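Local structure of Alpha/beta hydrolase fold protein (Chitinophaga pinensis, 4PW0) at residues F217-I222 against K247-A252. The protein probably acts as a hydrolase of the alpha/beta hydrolase fold, most likely through a serine nucleophile, on a substrate that is not known. Sequence-based numbering, arbitrary orientation.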
# COMPACT_ATOMS: atom_id res chain seq x y z
N PHE A 217 9.18 -18.12 17.14
CA PHE A 217 10.23 -17.23 16.68
C PHE A 217 9.72 -15.81 16.72
O PHE A 217 8.52 -15.56 16.81
CB PHE A 217 10.72 -17.63 15.27
CG PHE A 217 9.70 -17.40 14.19
CD1 PHE A 217 8.74 -18.38 13.88
CD2 PHE A 217 9.69 -16.21 13.48
CE1 PHE A 217 7.80 -18.15 12.89
CE2 PHE A 217 8.75 -16.01 12.50
CZ PHE A 217 7.82 -16.98 12.20
N GLU A 218 10.65 -14.86 16.71
CA GLU A 218 10.33 -13.44 16.77
C GLU A 218 10.12 -12.92 15.35
O GLU A 218 10.99 -13.07 14.52
CB GLU A 218 11.49 -12.67 17.41
CG GLU A 218 11.63 -13.02 18.88
CD GLU A 218 10.42 -12.56 19.68
OE1 GLU A 218 9.78 -11.55 19.30
OE2 GLU A 218 10.14 -13.18 20.72
N ILE A 219 8.95 -12.32 15.12
CA ILE A 219 8.67 -11.71 13.81
C ILE A 219 9.71 -10.66 13.46
O ILE A 219 10.12 -10.52 12.32
CB ILE A 219 7.25 -11.07 13.77
CG1 ILE A 219 6.20 -12.16 13.61
CG2 ILE A 219 7.11 -10.09 12.59
CD1 ILE A 219 6.35 -12.94 12.32
N THR A 220 10.18 -9.92 14.47
CA THR A 220 11.16 -8.87 14.29
C THR A 220 12.46 -9.37 13.69
O THR A 220 13.22 -8.61 13.11
CB THR A 220 11.46 -8.18 15.65
OG1 THR A 220 11.86 -9.17 16.64
CG2 THR A 220 10.24 -7.38 16.14
N SER A 221 12.71 -10.69 13.82
CA SER A 221 13.93 -11.28 13.28
C SER A 221 13.91 -11.57 11.78
O SER A 221 14.94 -11.91 11.19
CB SER A 221 14.29 -12.57 14.02
OG SER A 221 13.40 -13.64 13.71
N ILE A 222 12.74 -11.42 11.13
CA ILE A 222 12.68 -11.63 9.70
C ILE A 222 13.13 -10.32 9.04
O ILE A 222 12.41 -9.34 9.06
CB ILE A 222 11.25 -12.01 9.26
CG1 ILE A 222 10.89 -13.42 9.76
CG2 ILE A 222 11.14 -11.90 7.76
CD1 ILE A 222 9.44 -13.80 9.56
N LYS A 247 4.02 -3.51 11.82
CA LYS A 247 4.69 -2.91 12.98
C LYS A 247 5.90 -3.70 13.44
O LYS A 247 6.92 -3.12 13.81
CB LYS A 247 3.72 -2.79 14.16
CG LYS A 247 2.68 -1.74 13.93
CD LYS A 247 1.98 -1.34 15.20
CE LYS A 247 1.13 -2.37 15.77
NZ LYS A 247 0.59 -1.82 17.05
N GLN A 248 5.79 -5.03 13.44
CA GLN A 248 6.82 -5.86 14.01
C GLN A 248 7.96 -6.16 13.05
O GLN A 248 9.11 -6.26 13.47
CB GLN A 248 6.21 -7.15 14.58
CG GLN A 248 5.25 -6.92 15.75
CD GLN A 248 4.57 -8.22 16.21
OE1 GLN A 248 5.23 -9.21 16.41
NE2 GLN A 248 3.24 -8.19 16.38
N LEU A 249 7.67 -6.29 11.76
CA LEU A 249 8.70 -6.52 10.77
C LEU A 249 9.55 -5.27 10.58
O LEU A 249 9.04 -4.16 10.65
CB LEU A 249 8.07 -6.92 9.42
CG LEU A 249 7.47 -8.34 9.40
CD1 LEU A 249 6.57 -8.49 8.19
CD2 LEU A 249 8.56 -9.40 9.36
N PRO A 250 10.85 -5.45 10.36
CA PRO A 250 11.70 -4.26 10.18
C PRO A 250 11.64 -3.63 8.81
O PRO A 250 11.93 -2.44 8.68
CB PRO A 250 13.08 -4.81 10.48
CG PRO A 250 13.03 -6.28 10.16
CD PRO A 250 11.64 -6.68 10.60
N ASP A 251 11.29 -4.40 7.78
CA ASP A 251 11.31 -3.90 6.40
C ASP A 251 10.09 -4.36 5.61
O ASP A 251 10.22 -4.97 4.56
CB ASP A 251 12.61 -4.29 5.67
CG ASP A 251 12.79 -3.58 4.35
OD1 ASP A 251 12.23 -2.45 4.21
OD2 ASP A 251 13.48 -4.14 3.46
N ALA A 252 8.91 -4.08 6.16
CA ALA A 252 7.66 -4.42 5.46
C ALA A 252 6.95 -3.18 4.95
O ALA A 252 6.80 -2.17 5.67
CB ALA A 252 6.70 -5.22 6.35
O HOH W 1 7.15 -11.80 17.39
O HOH W 2 11.23 -7.29 7.37
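Leu-249 turns its CD2 methyl into the apolar side of the short 3-10 turn 219-221 and the residue after it, where it meets CG2 of Ile-219 at 3.6 Å and CB of Ile-222 at 3.7 Å. In the conformer described, CG1 of Ile-219 lies anti to the carbonyl carbon (chi1 -77°) and CG2 anti to the backbone N, which sets CG2 against Leu-249. The same CG2 also rests against CB of Gln-248, the two side chains crossing at about a right angle. O of Gln-248 takes a C-H...O contact from CA of Thr-220 at 3.4 Å and lies close to its CG2. CD of Pro-250 packs closely on O of Ile-222, at 3.2 Å, and also near O of Thr-220. Two waters supply the polar links. One accepts from N of Ile-219 at 2.9 Å and donates to OE1 of Glu-218, with a weak bond to OE1 of Gln-248, whose NE2 is held by Glu-244. The other joins O of Ile-222 to N of Asp-251, each at 2.9 Å. Apolar packing and one C-H...O contact thus hold the loop ahead of strand 226-231 against the end of helix 240-248, just before strand 252-257, while the polar links run through water, firmly from Ile-222 to Asp-251 and only weakly at Gln-248.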